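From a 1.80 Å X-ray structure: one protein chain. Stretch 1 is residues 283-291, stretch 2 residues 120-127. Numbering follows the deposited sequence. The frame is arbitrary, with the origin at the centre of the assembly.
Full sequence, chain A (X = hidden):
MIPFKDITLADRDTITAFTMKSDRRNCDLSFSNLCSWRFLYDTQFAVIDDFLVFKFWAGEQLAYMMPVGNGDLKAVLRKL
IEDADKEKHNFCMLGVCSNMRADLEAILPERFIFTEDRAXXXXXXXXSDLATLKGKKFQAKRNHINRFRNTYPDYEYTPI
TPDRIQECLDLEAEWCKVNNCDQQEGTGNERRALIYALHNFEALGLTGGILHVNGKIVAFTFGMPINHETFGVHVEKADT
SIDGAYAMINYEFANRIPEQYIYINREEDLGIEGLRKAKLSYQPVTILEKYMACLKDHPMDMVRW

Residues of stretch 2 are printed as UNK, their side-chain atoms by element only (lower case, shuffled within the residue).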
# COMPACT_ATOMS: atom_id res chain seq x y z
N GLN A 283 8.36 -21.88 25.00
CA GLN A 283 9.34 -22.95 24.77
C GLN A 283 9.52 -23.32 23.29
O GLN A 283 9.23 -24.46 22.91
CB GLN A 283 8.96 -24.23 25.53
CG GLN A 283 8.50 -24.06 26.97
CD GLN A 283 9.59 -23.50 27.85
OE1 GLN A 283 10.75 -23.91 27.78
NE2 GLN A 283 9.22 -22.54 28.70
N PRO A 284 10.05 -22.38 22.47
CA PRO A 284 10.23 -22.68 21.05
C PRO A 284 11.27 -23.79 20.83
O PRO A 284 12.22 -23.91 21.61
CB PRO A 284 10.75 -21.35 20.50
CG PRO A 284 11.43 -20.70 21.67
CD PRO A 284 10.54 -21.04 22.81
N VAL A 285 11.06 -24.59 19.79
CA VAL A 285 12.05 -25.59 19.38
C VAL A 285 13.16 -24.93 18.56
O VAL A 285 14.29 -25.42 18.52
CB VAL A 285 11.43 -26.77 18.57
CG1 VAL A 285 10.67 -27.70 19.49
CG2 VAL A 285 10.53 -26.28 17.46
N THR A 286 12.85 -23.81 17.92
CA THR A 286 13.79 -23.14 17.04
C THR A 286 13.59 -21.64 17.13
O THR A 286 12.45 -21.17 17.15
CB THR A 286 13.56 -23.54 15.56
OG1 THR A 286 13.86 -24.92 15.40
CG2 THR A 286 14.45 -22.72 14.61
N ILE A 287 14.70 -20.91 17.20
CA ILE A 287 14.65 -19.47 16.98
C ILE A 287 15.31 -19.25 15.63
O ILE A 287 16.53 -19.46 15.47
CB ILE A 287 15.29 -18.70 18.15
CG1 ILE A 287 14.40 -18.87 19.40
CG2 ILE A 287 15.42 -17.22 17.80
CD1 ILE A 287 15.09 -18.48 20.65
N LEU A 288 14.49 -18.91 14.65
CA LEU A 288 14.90 -18.90 13.25
C LEU A 288 15.53 -17.55 12.93
O LEU A 288 14.83 -16.58 12.72
CB LEU A 288 13.69 -19.17 12.35
CG LEU A 288 13.93 -19.33 10.84
CD1 LEU A 288 14.73 -20.61 10.50
CD2 LEU A 288 12.60 -19.28 10.09
N GLU A 289 16.85 -17.48 12.92
CA GLU A 289 17.55 -16.23 12.61
C GLU A 289 17.40 -15.86 11.14
O GLU A 289 17.26 -16.74 10.29
CB GLU A 289 19.04 -16.35 12.97
CG GLU A 289 19.23 -16.96 14.33
CD GLU A 289 20.63 -17.51 14.52
OE1 GLU A 289 21.19 -18.14 13.58
OE2 GLU A 289 21.17 -17.30 15.62
N LYS A 290 17.42 -14.57 10.85
CA LYS A 290 17.27 -14.11 9.48
C LYS A 290 18.41 -13.17 9.16
O LYS A 290 18.61 -12.17 9.87
CB LYS A 290 15.95 -13.38 9.29
CG LYS A 290 14.75 -14.23 9.65
CD LYS A 290 13.46 -13.45 9.45
CE LYS A 290 12.30 -14.25 9.97
NZ LYS A 290 11.04 -13.43 9.96
N TYR A 291 19.16 -13.52 8.13
CA TYR A 291 20.30 -12.70 7.74
C TYR A 291 19.96 -11.72 6.65
O TYR A 291 19.08 -11.97 5.82
CB TYR A 291 21.52 -13.55 7.34
CG TYR A 291 22.09 -14.30 8.50
CD1 TYR A 291 23.20 -13.82 9.19
CD2 TYR A 291 21.51 -15.50 8.92
CE1 TYR A 291 23.71 -14.51 10.27
CE2 TYR A 291 22.01 -16.19 9.99
CZ TYR A 291 23.10 -15.69 10.67
OH TYR A 291 23.59 -16.39 11.73
N UNK A 120 14.52 -9.68 14.71
CA UNK A 120 13.76 -10.21 13.58
C UNK A 120 13.70 -11.72 13.44
O UNK A 120 13.12 -12.22 12.47
c UNK A 120 15.25 -7.25 12.42
c UNK A 120 14.12 -8.05 12.40
c UNK A 120 13.92 -5.31 12.68
c UNK A 120 15.16 -5.89 12.54
o UNK A 120 13.85 -3.93 12.81
c UNK A 120 14.23 -9.55 12.28
c UNK A 120 12.88 -7.44 12.54
c UNK A 120 12.77 -6.06 12.68
N UNK A 121 14.27 -12.44 14.39
CA UNK A 121 14.21 -13.90 14.38
C UNK A 121 12.77 -14.35 14.63
O UNK A 121 12.06 -13.69 15.37
c UNK A 121 15.14 -14.48 15.46
N UNK A 122 12.36 -15.46 14.01
CA UNK A 122 11.03 -16.04 14.22
C UNK A 122 11.09 -17.09 15.31
O UNK A 122 12.05 -17.89 15.39
c UNK A 122 10.02 -15.80 11.90
c UNK A 122 10.49 -16.74 12.98
o UNK A 122 9.80 -16.31 10.79
o UNK A 122 9.85 -14.58 12.13
N UNK A 123 10.06 -17.11 16.14
CA UNK A 123 9.88 -18.14 17.14
C UNK A 123 9.07 -19.29 16.54
O UNK A 123 7.93 -19.09 16.08
c UNK A 123 10.51 -17.18 20.41
c UNK A 123 11.32 -16.40 21.22
c UNK A 123 10.33 -15.38 18.81
c UNK A 123 11.63 -15.10 20.81
c UNK A 123 11.13 -14.58 19.60
c UNK A 123 10.00 -16.69 19.21
o UNK A 123 12.44 -14.32 21.59
c UNK A 123 9.14 -17.55 18.34
N UNK A 124 9.65 -20.49 16.54
CA UNK A 124 9.02 -21.70 15.99
C UNK A 124 8.79 -22.73 17.11
O UNK A 124 9.68 -23.01 17.92
c UNK A 124 9.91 -21.18 13.69
c UNK A 124 10.22 -21.67 12.30
c UNK A 124 9.29 -23.62 14.31
c UNK A 124 9.86 -22.26 14.80
N UNK A 125 7.57 -23.24 17.17
CA UNK A 125 7.11 -24.16 18.21
C UNK A 125 6.55 -25.42 17.57
O UNK A 125 6.17 -25.41 16.40
c UNK A 125 7.19 -20.80 21.44
c UNK A 125 6.46 -19.74 19.39
c UNK A 125 6.14 -20.97 18.87
c UNK A 125 6.87 -22.05 20.90
c UNK A 125 5.98 -23.49 19.00
c UNK A 125 6.96 -19.65 20.66
o UNK A 125 7.23 -18.40 21.12
c UNK A 125 6.34 -22.14 19.60
N UNK A 126 6.51 -26.52 18.33
CA UNK A 126 5.79 -27.72 17.89
C UNK A 126 4.31 -27.48 18.10
O UNK A 126 3.89 -27.07 19.18
c UNK A 126 7.91 -29.84 17.09
c UNK A 126 6.20 -28.93 18.72
c UNK A 126 7.66 -29.41 18.55
c UNK A 126 8.04 -30.52 19.54
N UNK A 127 3.51 -27.75 17.08
CA UNK A 127 2.05 -27.70 17.23
C UNK A 127 1.59 -28.62 18.37
O UNK A 127 0.70 -28.27 19.13
n UNK A 127 -1.18 -30.01 15.82
c UNK A 127 -0.16 -27.82 15.89
n UNK A 127 -3.35 -29.38 16.35
n UNK A 127 -2.45 -31.32 17.18
c UNK A 127 1.36 -28.08 15.92
c UNK A 127 -0.89 -28.85 15.01
c UNK A 127 -2.33 -30.23 16.45
O HOH W 1 7.53 -25.95 21.09

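Position 120 carries one carbon and then a six-carbon ring bearing an oxygen. The ring leads away from stretch 1, so the backbone does the touching, with the O of position 120 lying 3.3 Å from K290 CD. The residue is a tyrosine, Y120.

Position 121 has a single side-chain carbon, 3.6 Å from I287 CG2. It is alanine, A121, and its CB also lies 4.1 Å from E289 CA. A CA-H...O contact joins A121 CA to L288 O at 3.2 Å.

At position 122 there are two carbons, the second carrying two oxygens. One oxygen sits 2.7 Å from K290 NZ, as a carboxylate meeting an ammonium would. With only one carbon before the carboxylate, this is aspartate, D122, and the pair is a salt bridge made through OD1. OD2 is satisfied elsewhere in the structure.

Position 123 again shows one carbon and a six-carbon ring with an oxygen. P284 CG meets the ring at its edge, 3.9 Å from the nearest ring carbon, while I287 CD1 reaches within 4.3 Å of another. Hence tyrosine, Y123; the two ring carbons are CD1 and CE1.

Position 124 has four carbons forked at the first, one arm two carbons long. The longer arm ends 4.0 Å from L288 CD2; the short arm lies 4.3 Å from V285 CG2. This defines isoleucine, I124, the arms ending at CD1 and CG2.

Position 125 repeats the carbon, ring and oxygen pattern. Its CA-to-CB bond points away, yet the end of the side chain comes nearer to stretch 1. P284 CB lies over one face, 4.1 Å from the ring centroid, in a CH-pi contact. It is tyrosine, Y125.

Position 126 has four carbons forked at the second, and the forking carbon lies 3.6 Å from V285 CG1. It is leucine, L126, and a water bridges L126 N (3.0 Å) to Q283 O (2.9 Å).

Position 127 has three carbons, a nitrogen, and a carbon carrying two more nitrogens, and makes no contact with stretch 1. It is arginine, R127.

The contact works as a short antiparallel ladder. D122 N to L288 O (3.0 Å) and L288 N to D122 O (2.7 Å) close one hydrogen-bonded pair; I124 N to T286 O (2.9 Å) and T286 N to I124 O (3.3 Å) close the next. Between them, I287 and Y123 form the non-hydrogen-bonded pair, their side chains on the sheet face opposite those of T286, L288, D122 and I124. The design rule is that backbone pairing sets the register, while the flanks add chemistry: proline against tyrosine rings at one end, a lysine-aspartate salt bridge at the other.

Stretch 2 120-127: YADYIYLR
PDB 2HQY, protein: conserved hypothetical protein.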